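Local coordinates for cyclin homolog (PDB 2F2C), which is a viral relative of D-type cyclins that may promote the cellular transformation and rapid T-cell proliferation seen during latent herpesvirus infection, at residues 26-31 against 153-158; 107-112 against 146-151; 195-200 against 228-233. One frame throughout, in Å; residues are numbered along the deposited sequence.

Interaction 1: 26-31 against 153-158; sequences NLKLRE and TDFLIP
Leu27 on the last turns of helix 21-31 and Phe155 at the approach to helix 156-162 mark the closest backbone point, their CA atoms 7.5 Å apart. Leu27 carries the contact with both of its branches. CD1 lies 4.3 Å above the Phe155 ring plane, over the ring centre, while CB meets the ring at Phe155 CZ (3.7 Å). The same CD1 also approaches Asp154 O at 3.6 Å and the Pro158 ring carbon CG at 4.1 Å. The second methyl, CD2, rests on Asp154 CB, the two side chains crossing at about a right angle. Glu31 comes to the ring from another direction: chi1 of -172° sets CG anti to the backbone N, and the extended chain beyond it carries OE2 to 3.8 Å from Phe155 CZ, with the carboxylate turned 48° from the ring plane. Its other oxygen, OE1, accepts from Ser194 OG and probably from Gly196 N. Asp154 turns its polar end elsewhere, OD2 accepting from Leu151 N and OD1 pairing with Arg109. Around this contact, helix 195-208 touches Phe155 through Cys199, and Leu24 of helix 21-31 extends the packing to Phe155 and Pro158.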
ATOM      1  N   ASN A  26      -5.265 -12.944   4.945  1.00 70.76           N
ATOM      2  CA  ASN A  26      -4.362 -12.633   3.840  1.00 70.10           C
ATOM      3  C   ASN A  26      -2.951 -12.323   4.313  1.00 70.13           C
ATOM      4  O   ASN A  26      -1.990 -12.528   3.581  1.00 69.91           O
ATOM      5  CB  ASN A  26      -4.897 -11.496   2.977  1.00 69.69           C
ATOM      6  CG  ASN A  26      -6.192 -11.853   2.277  1.00 70.03           C
ATOM      7  OD1 ASN A  26      -6.270 -12.831   1.516  1.00 71.27           O
ATOM      8  ND2 ASN A  26      -7.222 -11.055   2.521  1.00 69.83           N
ATOM      9  N   LEU A  27      -2.833 -11.829   5.541  1.00 70.26           N
ATOM     10  CA  LEU A  27      -1.542 -11.510   6.089  1.00 70.93           C
ATOM     11  C   LEU A  27      -0.777 -12.800   6.332  1.00 71.60           C
ATOM     12  O   LEU A  27       0.385 -12.923   5.921  1.00 71.66           O
ATOM     13  CB  LEU A  27      -1.675 -10.691   7.372  1.00 70.98           C
ATOM     14  CG  LEU A  27      -1.697  -9.166   7.256  1.00 70.75           C
ATOM     15  CD1 LEU A  27      -2.067  -8.554   8.602  1.00 72.59           C
ATOM     16  CD2 LEU A  27      -0.353  -8.592   6.764  1.00 69.55           C
ATOM     17  N   LYS A  28      -1.444 -13.770   6.963  1.00 72.12           N
ATOM     18  CA  LYS A  28      -0.892 -15.117   7.122  1.00 72.40           C
ATOM     19  C   LYS A  28      -0.519 -15.729   5.775  1.00 73.04           C
ATOM     20  O   LYS A  28       0.509 -16.395   5.657  1.00 73.94           O
ATOM     21  CB  LYS A  28      -1.894 -16.047   7.780  1.00 71.90           C
ATOM     22  CG  LYS A  28      -2.260 -15.757   9.211  1.00 71.02           C
ATOM     23  CD  LYS A  28      -3.575 -16.465   9.418  1.00 71.52           C
ATOM     24  CE  LYS A  28      -3.853 -16.886  10.817  1.00 71.75           C
ATOM     25  NZ  LYS A  28      -4.530 -18.241  10.771  1.00 72.98           N
ATOM     26  N   LEU A  29      -1.354 -15.530   4.763  1.00 73.42           N
ATOM     27  CA  LEU A  29      -1.099 -16.126   3.452  1.00 73.91           C
ATOM     28  C   LEU A  29       0.119 -15.506   2.793  1.00 74.52           C
ATOM     29  O   LEU A  29       1.020 -16.222   2.375  1.00 74.31           O
ATOM     30  CB  LEU A  29      -2.315 -15.960   2.546  1.00 74.08           C
ATOM     31  CG  LEU A  29      -2.938 -17.241   1.990  1.00 73.60           C
ATOM     32  CD1 LEU A  29      -4.341 -16.975   1.452  1.00 71.33           C
ATOM     33  CD2 LEU A  29      -2.033 -17.890   0.931  1.00 74.53           C
ATOM     34  N   ARG A  30       0.155 -14.173   2.730  1.00 75.66           N
ATOM     35  CA  ARG A  30       1.273 -13.441   2.117  1.00 76.41           C
ATOM     36  C   ARG A  30       2.557 -13.593   2.942  1.00 77.93           C
ATOM     37  O   ARG A  30       3.678 -13.504   2.414  1.00 77.95           O
ATOM     38  CB  ARG A  30       0.925 -11.971   1.868  1.00 76.12           C
ATOM     39  CG  ARG A  30      -0.309 -11.738   0.950  1.00 75.77           C
ATOM     40  CD  ARG A  30      -0.562 -10.280   0.549  1.00 74.92           C
ATOM     41  NE  ARG A  30      -0.160  -9.382   1.623  1.00 75.84           N
ATOM     42  CZ  ARG A  30      -0.969  -8.852   2.521  1.00 74.60           C
ATOM     43  NH1 ARG A  30      -2.266  -9.074   2.478  1.00 75.84           N
ATOM     44  NH2 ARG A  30      -0.473  -8.078   3.462  1.00 73.90           N
ATOM     45  N   GLU A  31       2.399 -13.856   4.233  1.00 79.49           N
ATOM     46  CA  GLU A  31       3.527 -14.299   5.044  1.00 81.83           C
ATOM     47  C   GLU A  31       4.189 -15.543   4.395  1.00 82.12           C
ATOM     48  O   GLU A  31       5.412 -15.578   4.266  1.00 82.65           O
ATOM     49  CB  GLU A  31       3.054 -14.575   6.471  1.00 81.34           C
ATOM     50  CG  GLU A  31       4.126 -14.873   7.502  1.00 84.38           C
ATOM     51  CD  GLU A  31       3.531 -15.099   8.898  1.00 85.25           C
ATOM     52  OE1 GLU A  31       4.241 -14.947   9.924  1.00 88.65           O
ATOM     53  OE2 GLU A  31       2.323 -15.421   8.980  1.00 90.46           O
ATOM     54  N   THR A 153       4.925  -5.877  12.115  1.00 72.96           N
ATOM     55  CA  THR A 153       4.206  -4.775  12.638  1.00 72.87           C
ATOM     56  C   THR A 153       2.819  -4.611  12.015  1.00 73.05           C
ATOM     57  O   THR A 153       1.967  -3.935  12.585  1.00 73.34           O
ATOM     58  CB  THR A 153       5.110  -3.550  12.535  1.00 72.42           C
ATOM     59  OG1 THR A 153       4.867  -2.729  13.668  1.00 74.13           O
ATOM     60  CG2 THR A 153       4.778  -2.708  11.371  1.00 71.28           C
ATOM     61  N   ASP A 154       2.586  -5.264  10.872  1.00 73.08           N
ATOM     62  CA  ASP A 154       1.297  -5.202  10.183  1.00 73.02           C
ATOM     63  C   ASP A 154       0.241  -6.027  10.920  1.00 73.00           C
ATOM     64  O   ASP A 154      -0.968  -5.860  10.683  1.00 73.60           O
ATOM     65  CB  ASP A 154       1.379  -5.765   8.759  1.00 73.39           C
ATOM     66  CG  ASP A 154       2.334  -4.997   7.833  1.00 75.04           C
ATOM     67  OD1 ASP A 154       2.207  -3.751   7.670  1.00 73.62           O
ATOM     68  OD2 ASP A 154       3.210  -5.612   7.159  1.00 77.23           O
ATOM     69  N   PHE A 155       0.684  -6.944  11.779  1.00 72.29           N
ATOM     70  CA  PHE A 155      -0.238  -7.831  12.467  1.00 71.53           C
ATOM     71  C   PHE A 155      -0.910  -7.200  13.664  1.00 71.72           C
ATOM     72  O   PHE A 155      -2.025  -7.595  13.982  1.00 72.37           O
ATOM     73  CB  PHE A 155       0.445  -9.110  12.919  1.00 70.93           C
ATOM     74  CG  PHE A 155       0.492 -10.173  11.878  1.00 70.22           C
ATOM     75  CD1 PHE A 155       1.579 -10.270  11.010  1.00 69.75           C
ATOM     76  CD2 PHE A 155      -0.529 -11.097  11.776  1.00 67.92           C
ATOM     77  CE1 PHE A 155       1.624 -11.260  10.057  1.00 68.41           C
ATOM     78  CE2 PHE A 155      -0.481 -12.088  10.817  1.00 67.38           C
ATOM     79  CZ  PHE A 155       0.586 -12.164   9.955  1.00 68.11           C
ATOM     80  N   LEU A 156      -0.250  -6.241  14.327  1.00 71.60           N
ATOM     81  CA  LEU A 156      -0.751  -5.635  15.587  1.00 71.63           C
ATOM     82  C   LEU A 156      -2.258  -5.442  15.711  1.00 71.85           C
ATOM     83  O   LEU A 156      -2.886  -5.960  16.634  1.00 72.04           O
ATOM     84  CB  LEU A 156      -0.060  -4.309  15.863  1.00 71.53           C
ATOM     85  CG  LEU A 156       1.386  -4.463  16.332  1.00 72.14           C
ATOM     86  CD1 LEU A 156       2.105  -3.161  16.087  1.00 72.95           C
ATOM     87  CD2 LEU A 156       1.468  -4.875  17.797  1.00 69.88           C
ATOM     88  N   ILE A 157      -2.845  -4.720  14.771  1.00 72.11           N
ATOM     89  CA  ILE A 157      -4.235  -4.355  14.919  1.00 72.44           C
ATOM     90  C   ILE A 157      -5.183  -5.514  14.622  1.00 72.96           C
ATOM     91  O   ILE A 157      -6.101  -5.760  15.428  1.00 73.51           O
ATOM     92  CB  ILE A 157      -4.572  -3.069  14.116  1.00 72.87           C
ATOM     93  CG1 ILE A 157      -3.729  -1.891  14.640  1.00 72.89           C
ATOM     94  CG2 ILE A 157      -6.081  -2.758  14.176  1.00 71.49           C
ATOM     95  CD1 ILE A 157      -4.207  -1.341  15.991  1.00 74.57           C
ATOM     96  N   PRO A 158      -5.019  -6.204  13.481  1.00 72.73           N
ATOM     97  CA  PRO A 158      -5.780  -7.431  13.225  1.00 72.17           C
ATOM     98  C   PRO A 158      -5.762  -8.436  14.387  1.00 72.16           C
ATOM     99  O   PRO A 158      -6.793  -9.066  14.669  1.00 72.36           O
ATOM    100  CB  PRO A 158      -5.095  -8.007  11.991  1.00 71.79           C
ATOM    101  CG  PRO A 158      -4.667  -6.826  11.256  1.00 72.22           C
ATOM    102  CD  PRO A 158      -4.198  -5.838  12.310  1.00 72.68           C
TER

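Interaction 2: 107-112 against 146-151; sequences KIRTVK and DTEAVL
Thr147 is the first residue of 146-151 to meet the end of helix 94-109, its OG1 lying 3.3 Å from Ile108 CD1. The hydroxyl stands between the backbone N and the carbonyl carbon (chi1 55°). At the next residue, Glu148, the backbones are nearest, with 8.1 Å between its CA and that of Ile108. The Glu148 chain bends at chi2 (47°) and runs opposite to the Ile108 side chain, OE2 passing beside CG2, while OE1 turns to the guanidinium of Arg109. Two nitrogens grip this single oxygen side-on: Arg109 NE at 3.2 Å and Arg109 NH2 at 3.0 Å from Glu148 OE1. Both bonds are bent, and both donors approach from the same face of the carboxylate, whose plane is turned 50° from the guanidinium. Ala149 N adds a weak bond of 3.3 Å to that same Glu148 OE1. Further on, Leu151 reaches tip to tip with Arg109 and lays CD1 over one guanidinium face, 3.4 Å above its plane and toward the rim. The buried cation is thus gripped by a carboxylate at its edge and covered by a methyl on one face, and Arg109 NH1 is taken by a second carboxylate, that of Asp154. Two carboxylates around it would probably keep the arginine protonated. Two residues before Arg109, Lys107 pairs with Glu136 and its NZ is hydrogen-bonded to backbone of another protein chain, an arrangement consistent with the lysine-glutamate pair of the cyclin box by which cyclins contact their kinase.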
ATOM      1  N   LYS A 107      11.091   5.578   1.872  1.00 67.05           N
ATOM      2  CA  LYS A 107      10.426   5.951   0.651  1.00 67.62           C
ATOM      3  C   LYS A 107       9.121   5.199   0.450  1.00 68.25           C
ATOM      4  O   LYS A 107       8.250   5.666  -0.278  1.00 68.88           O
ATOM      5  CB  LYS A 107      11.344   5.739  -0.549  1.00 67.55           C
ATOM      6  CG  LYS A 107      12.259   6.912  -0.846  1.00 67.46           C
ATOM      7  CD  LYS A 107      12.962   6.699  -2.174  1.00 67.30           C
ATOM      8  CE  LYS A 107      14.075   7.683  -2.393  1.00 66.36           C
ATOM      9  NZ  LYS A 107      14.745   7.363  -3.669  1.00 66.74           N
ATOM     10  N   ILE A 108       8.964   4.043   1.084  1.00 68.98           N
ATOM     11  CA  ILE A 108       7.739   3.245   0.851  1.00 69.37           C
ATOM     12  C   ILE A 108       6.730   3.343   1.998  1.00 69.63           C
ATOM     13  O   ILE A 108       5.538   3.449   1.733  1.00 69.56           O
ATOM     14  CB  ILE A 108       8.065   1.746   0.549  1.00 69.43           C
ATOM     15  CG1 ILE A 108       8.893   1.631  -0.724  1.00 69.22           C
ATOM     16  CG2 ILE A 108       6.779   0.911   0.447  1.00 67.55           C
ATOM     17  CD1 ILE A 108       9.529   0.269  -0.898  1.00 70.00           C
ATOM     18  N   ARG A 109       7.198   3.299   3.252  1.00 69.20           N
ATOM     19  CA  ARG A 109       6.280   3.202   4.380  1.00 69.60           C
ATOM     20  C   ARG A 109       6.102   4.485   5.195  1.00 70.30           C
ATOM     21  O   ARG A 109       5.597   4.439   6.316  1.00 70.67           O
ATOM     22  CB  ARG A 109       6.694   2.057   5.308  1.00 69.50           C
ATOM     23  CG  ARG A 109       6.352   0.639   4.802  1.00 69.82           C
ATOM     24  CD  ARG A 109       4.861   0.266   4.843  1.00 67.07           C
ATOM     25  NE  ARG A 109       4.686  -1.139   4.485  1.00 67.68           N
ATOM     26  CZ  ARG A 109       4.156  -2.073   5.280  1.00 67.52           C
ATOM     27  NH1 ARG A 109       3.727  -1.762   6.484  1.00 67.69           N
ATOM     28  NH2 ARG A 109       4.048  -3.326   4.871  1.00 67.55           N
ATOM     29  N   THR A 110       6.496   5.625   4.639  1.00 70.95           N
ATOM     30  CA  THR A 110       6.448   6.888   5.380  1.00 71.74           C
ATOM     31  C   THR A 110       6.197   8.100   4.467  1.00 72.03           C
ATOM     32  O   THR A 110       6.489   8.077   3.269  1.00 72.05           O
ATOM     33  CB  THR A 110       7.736   7.054   6.248  1.00 71.93           C
ATOM     34  OG1 THR A 110       7.399   7.539   7.558  1.00 71.42           O
ATOM     35  CG2 THR A 110       8.671   8.116   5.674  1.00 72.51           C
ATOM     36  N   VAL A 111       5.643   9.156   5.039  1.00 72.42           N
ATOM     37  CA  VAL A 111       5.064  10.217   4.222  1.00 73.20           C
ATOM     38  C   VAL A 111       6.145  11.208   3.798  1.00 73.97           C
ATOM     39  O   VAL A 111       6.098  11.766   2.710  1.00 74.37           O
ATOM     40  CB  VAL A 111       3.849  10.894   4.934  1.00 72.63           C
ATOM     41  CG1 VAL A 111       4.241  11.409   6.297  1.00 72.52           C
ATOM     42  CG2 VAL A 111       3.292  12.012   4.114  1.00 73.07           C
ATOM     43  N   LYS A 112       7.137  11.383   4.654  1.00 75.14           N
ATOM     44  CA  LYS A 112       8.228  12.303   4.403  1.00 75.92           C
ATOM     45  C   LYS A 112       9.506  11.470   4.455  1.00 76.25           C
ATOM     46  O   LYS A 112      10.058  11.227   5.536  1.00 75.89           O
ATOM     47  CB  LYS A 112       8.237  13.387   5.481  1.00 76.21           C
ATOM     48  CG  LYS A 112       8.780  14.735   5.054  1.00 78.01           C
ATOM     49  CD  LYS A 112      10.296  14.695   4.787  1.00 80.94           C
ATOM     50  CE  LYS A 112      10.956  16.034   5.121  1.00 82.30           C
ATOM     51  NZ  LYS A 112      10.266  17.204   4.440  1.00 82.84           N
ATOM     52  N   ASP A 146      10.995  -6.245  -5.919  1.00 71.85           N
ATOM     53  CA  ASP A 146      10.032  -6.840  -4.988  1.00 71.56           C
ATOM     54  C   ASP A 146      10.432  -6.448  -3.555  1.00 71.01           C
ATOM     55  O   ASP A 146      11.018  -7.253  -2.819  1.00 70.81           O
ATOM     56  CB  ASP A 146       9.986  -8.366  -5.211  1.00 71.71           C
ATOM     57  CG  ASP A 146       8.955  -9.108  -4.330  1.00 72.43           C
ATOM     58  OD1 ASP A 146       8.245  -8.539  -3.469  1.00 72.21           O
ATOM     59  OD2 ASP A 146       8.802 -10.336  -4.452  1.00 75.03           O
ATOM     60  N   THR A 147      10.088  -5.215  -3.172  1.00 70.38           N
ATOM     61  CA  THR A 147      10.596  -4.583  -1.944  1.00 70.26           C
ATOM     62  C   THR A 147       9.707  -4.721  -0.714  1.00 70.25           C
ATOM     63  O   THR A 147      10.199  -4.836   0.406  1.00 70.65           O
ATOM     64  CB  THR A 147      10.828  -3.100  -2.184  1.00 70.14           C
ATOM     65  OG1 THR A 147       9.615  -2.520  -2.674  1.00 70.54           O
ATOM     66  CG2 THR A 147      11.810  -2.890  -3.314  1.00 70.04           C
ATOM     67  N   GLU A 148       8.401  -4.648  -0.925  1.00 70.39           N
ATOM     68  CA  GLU A 148       7.391  -4.840   0.118  1.00 70.24           C
ATOM     69  C   GLU A 148       7.461  -6.253   0.756  1.00 70.07           C
ATOM     70  O   GLU A 148       8.157  -7.149   0.235  1.00 69.83           O
ATOM     71  CB  GLU A 148       6.016  -4.569  -0.504  1.00 70.23           C
ATOM     72  CG  GLU A 148       4.933  -4.094   0.440  1.00 71.73           C
ATOM     73  CD  GLU A 148       5.381  -2.965   1.369  1.00 73.48           C
ATOM     74  OE1 GLU A 148       5.928  -3.257   2.479  1.00 71.31           O
ATOM     75  OE2 GLU A 148       5.150  -1.785   0.997  1.00 73.21           O
ATOM     76  N   ALA A 149       6.757  -6.436   1.881  1.00 69.86           N
ATOM     77  CA  ALA A 149       6.756  -7.694   2.671  1.00 70.22           C
ATOM     78  C   ALA A 149       5.791  -7.640   3.852  1.00 70.32           C
ATOM     79  O   ALA A 149       5.472  -6.571   4.347  1.00 70.82           O
ATOM     80  CB  ALA A 149       8.157  -8.020   3.191  1.00 69.93           C
ATOM     81  N   VAL A 150       5.330  -8.786   4.326  1.00 70.62           N
ATOM     82  CA  VAL A 150       4.567  -8.759   5.563  1.00 71.09           C
ATOM     83  C   VAL A 150       5.512  -8.410   6.739  1.00 71.50           C
ATOM     84  O   VAL A 150       6.511  -9.089   6.957  1.00 71.55           O
ATOM     85  CB  VAL A 150       3.832 -10.074   5.825  1.00 70.75           C
ATOM     86  CG1 VAL A 150       3.277 -10.078   7.238  1.00 71.25           C
ATOM     87  CG2 VAL A 150       2.713 -10.251   4.842  1.00 69.82           C
ATOM     88  N   LEU A 151       5.197  -7.340   7.466  1.00 71.68           N
ATOM     89  CA  LEU A 151       6.023  -6.889   8.584  1.00 72.07           C
ATOM     90  C   LEU A 151       5.397  -7.306   9.889  1.00 72.38           C
ATOM     91  O   LEU A 151       4.176  -7.185  10.049  1.00 72.59           O
ATOM     92  CB  LEU A 151       6.114  -5.369   8.596  1.00 71.90           C
ATOM     93  CG  LEU A 151       6.627  -4.765   7.313  1.00 71.90           C
ATOM     94  CD1 LEU A 151       6.702  -3.255   7.459  1.00 70.72           C
ATOM     95  CD2 LEU A 151       7.990  -5.368   7.063  1.00 72.16           C
TER

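Interaction 3: 195-200 against 228-233; sequences PGLICA and LNFSTN
The junction between helices 218-228 and 232-247 packs here on the first turns of helix 195-208, through Leu228 and Phe230 on one side and Gly196, Leu197 and Ala200 on the other. Leu197 and Phe230 make a CH-pi contact: the methyl CD1 of Leu197 sits 3.6 Å from the ring centroid of Phe230, just 12° off the ring normal. CD1 thus covers the face, while the second methyl, CD2, lies above the plane but past the rim, 3.7 Å from the ring carbon CD2 of Phe230. Leu228 supplies the second patch. Its CD1 touches Ala200 CB at 3.5 Å, and the same methyl lies 4.0 Å from Gly196 O. Gly196 and Leu228 are also the nearest backbones, with CA atoms 7.2 Å apart. Asn229 leaves the helix with positive phi (78°), and Ser231 then occupies the N-cap of the next helix, its OG accepting a hydrogen bond from Thr234 N and a weak one from Asn233 N. Phe230 O is bonded to Ser225 OG, tying the turn back to the preceding helix. A short helix-to-helix connection, N-capped by serine and seated on a third helix through apolar side chains, is consistent with the all-helical architecture of the cyclin fold, to which this C-terminal half is related by sequence.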
ATOM      1  N   PRO A 195       6.616 -13.289  11.007  1.00 74.42           N
ATOM      2  CA  PRO A 195       6.182 -11.962  11.435  1.00 73.85           C
ATOM      3  C   PRO A 195       5.016 -12.019  12.417  1.00 73.36           C
ATOM      4  O   PRO A 195       5.014 -11.293  13.411  1.00 73.57           O
ATOM      5  CB  PRO A 195       5.787 -11.264  10.137  1.00 73.51           C
ATOM      6  CG  PRO A 195       6.271 -12.131   9.034  1.00 73.83           C
ATOM      7  CD  PRO A 195       6.840 -13.378   9.556  1.00 74.04           C
ATOM      8  N   GLY A 196       4.049 -12.888  12.159  1.00 72.79           N
ATOM      9  CA  GLY A 196       2.881 -12.988  13.024  1.00 72.01           C
ATOM     10  C   GLY A 196       3.276 -13.403  14.424  1.00 71.90           C
ATOM     11  O   GLY A 196       2.711 -12.916  15.390  1.00 72.03           O
ATOM     12  N   LEU A 197       4.245 -14.308  14.543  1.00 71.54           N
ATOM     13  CA  LEU A 197       4.721 -14.709  15.861  1.00 71.18           C
ATOM     14  C   LEU A 197       5.461 -13.580  16.587  1.00 71.34           C
ATOM     15  O   LEU A 197       5.139 -13.277  17.745  1.00 71.22           O
ATOM     16  CB  LEU A 197       5.577 -15.976  15.790  1.00 70.99           C
ATOM     17  CG  LEU A 197       4.780 -17.280  15.714  1.00 70.01           C
ATOM     18  CD1 LEU A 197       5.709 -18.467  15.482  1.00 67.38           C
ATOM     19  CD2 LEU A 197       3.896 -17.478  16.956  1.00 67.75           C
ATOM     20  N   ILE A 198       6.437 -12.958  15.918  1.00 71.05           N
ATOM     21  CA  ILE A 198       7.095 -11.777  16.482  1.00 71.06           C
ATOM     22  C   ILE A 198       6.050 -10.816  17.065  1.00 71.46           C
ATOM     23  O   ILE A 198       6.158 -10.392  18.221  1.00 71.48           O
ATOM     24  CB  ILE A 198       7.919 -11.049  15.421  1.00 70.84           C
ATOM     25  CG1 ILE A 198       8.967 -11.970  14.796  1.00 70.93           C
ATOM     26  CG2 ILE A 198       8.559  -9.790  16.012  1.00 70.04           C
ATOM     27  CD1 ILE A 198       9.496 -11.421  13.466  1.00 71.69           C
ATOM     28  N   CYS A 199       5.026 -10.505  16.263  1.00 72.00           N
ATOM     29  CA  CYS A 199       3.953  -9.603  16.666  1.00 71.51           C
ATOM     30  C   CYS A 199       3.177 -10.087  17.869  1.00 71.12           C
ATOM     31  O   CYS A 199       3.061  -9.362  18.829  1.00 71.41           O
ATOM     32  CB  CYS A 199       2.966  -9.379  15.539  1.00 71.46           C
ATOM     33  SG  CYS A 199       1.751  -8.136  16.045  1.00 73.85           S
ATOM     34  N   ALA A 200       2.608 -11.286  17.792  1.00 70.77           N
ATOM     35  CA  ALA A 200       2.006 -11.947  18.952  1.00 70.98           C
ATOM     36  C   ALA A 200       2.827 -11.730  20.226  1.00 71.07           C
ATOM     37  O   ALA A 200       2.290 -11.333  21.260  1.00 71.12           O
ATOM     38  CB  ALA A 200       1.848 -13.476  18.687  1.00 70.69           C
ATOM     39  N   LEU A 228      -3.343 -17.750  15.196  1.00 67.28           N
ATOM     40  CA  LEU A 228      -2.157 -17.888  14.371  1.00 67.01           C
ATOM     41  C   LEU A 228      -1.985 -19.301  13.831  1.00 67.26           C
ATOM     42  O   LEU A 228      -1.466 -19.469  12.721  1.00 68.05           O
ATOM     43  CB  LEU A 228      -0.912 -17.419  15.131  1.00 66.78           C
ATOM     44  CG  LEU A 228      -0.985 -15.938  15.521  1.00 66.38           C
ATOM     45  CD1 LEU A 228       0.006 -15.603  16.572  1.00 66.28           C
ATOM     46  CD2 LEU A 228      -0.778 -15.057  14.318  1.00 66.82           C
ATOM     47  N   ASN A 229      -2.460 -20.295  14.592  1.00 66.56           N
ATOM     48  CA  ASN A 229      -2.343 -21.711  14.267  1.00 65.30           C
ATOM     49  C   ASN A 229      -0.947 -22.234  14.586  1.00 65.08           C
ATOM     50  O   ASN A 229      -0.385 -23.039  13.847  1.00 66.28           O
ATOM     51  CB  ASN A 229      -2.770 -22.031  12.822  1.00 65.14           C
ATOM     52  CG  ASN A 229      -3.152 -23.520  12.619  1.00 66.10           C
ATOM     53  OD1 ASN A 229      -3.237 -24.294  13.572  1.00 66.84           O
ATOM     54  ND2 ASN A 229      -3.359 -23.916  11.369  1.00 65.21           N
ATOM     55  N   PHE A 230      -0.387 -21.804  15.709  1.00 63.87           N
ATOM     56  CA  PHE A 230       0.820 -22.437  16.225  1.00 62.91           C
ATOM     57  C   PHE A 230       0.476 -23.125  17.538  1.00 62.72           C
ATOM     58  O   PHE A 230      -0.640 -22.971  18.006  1.00 62.61           O
ATOM     59  CB  PHE A 230       1.908 -21.397  16.421  1.00 62.61           C
ATOM     60  CG  PHE A 230       2.573 -20.993  15.156  1.00 61.64           C
ATOM     61  CD1 PHE A 230       3.487 -21.865  14.523  1.00 62.17           C
ATOM     62  CD2 PHE A 230       2.293 -19.753  14.582  1.00 58.70           C
ATOM     63  CE1 PHE A 230       4.127 -21.485  13.339  1.00 61.57           C
ATOM     64  CE2 PHE A 230       2.896 -19.352  13.388  1.00 57.43           C
ATOM     65  CZ  PHE A 230       3.815 -20.194  12.763  1.00 61.82           C
ATOM     66  N   SER A 231       1.397 -23.882  18.138  1.00 62.26           N
ATOM     67  CA  SER A 231       1.087 -24.481  19.443  1.00 62.40           C
ATOM     68  C   SER A 231       1.241 -23.487  20.587  1.00 62.63           C
ATOM     69  O   SER A 231       2.113 -22.630  20.540  1.00 62.99           O
ATOM     70  CB  SER A 231       1.958 -25.698  19.729  1.00 62.04           C
ATOM     71  OG  SER A 231       3.044 -25.338  20.558  1.00 61.50           O
ATOM     72  N   THR A 232       0.417 -23.619  21.625  1.00 62.99           N
ATOM     73  CA  THR A 232       0.599 -22.831  22.849  1.00 63.44           C
ATOM     74  C   THR A 232       2.059 -22.731  23.295  1.00 64.16           C
ATOM     75  O   THR A 232       2.479 -21.678  23.736  1.00 64.64           O
ATOM     76  CB  THR A 232      -0.287 -23.320  24.010  1.00 62.98           C
ATOM     77  OG1 THR A 232      -0.286 -24.753  24.049  1.00 64.74           O
ATOM     78  CG2 THR A 232      -1.736 -22.953  23.775  1.00 61.34           C
ATOM     79  N   ASN A 233       2.846 -23.790  23.178  1.00 65.42           N
ATOM     80  CA  ASN A 233       4.245 -23.682  23.605  1.00 67.02           C
ATOM     81  C   ASN A 233       5.059 -22.738  22.743  1.00 67.67           C
ATOM     82  O   ASN A 233       5.759 -21.867  23.265  1.00 68.04           O
ATOM     83  CB  ASN A 233       4.928 -25.034  23.698  1.00 67.26           C
ATOM     84  CG  ASN A 233       4.353 -25.888  24.791  1.00 69.13           C
ATOM     85  OD1 ASN A 233       4.987 -26.099  25.828  1.00 71.47           O
ATOM     86  ND2 ASN A 233       3.127 -26.375  24.577  1.00 70.75           N
TER

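In the fold
From the N terminus, helix 21-31 comes first, and interaction 1 closes a loop of some 120 residues when 153-158 returns to it. Interaction 2 lies within that loop, closing a shorter one as 146-151 comes back to the end of helix 94-109. Interaction 3 follows in series, joining 195-200 to 228-233; no two contacts cross along the chain. Interactions 1 and 2 meet at the Asp154-Arg109 salt bridge and at Val150, which packs on Phe155. Interaction 1 thus joins helix 21-31, in the N-terminal cyclin range, to the beginning of the C-terminal range, and its Glu31 continues to interaction 3, where OE1 probably accepts from Gly196 N.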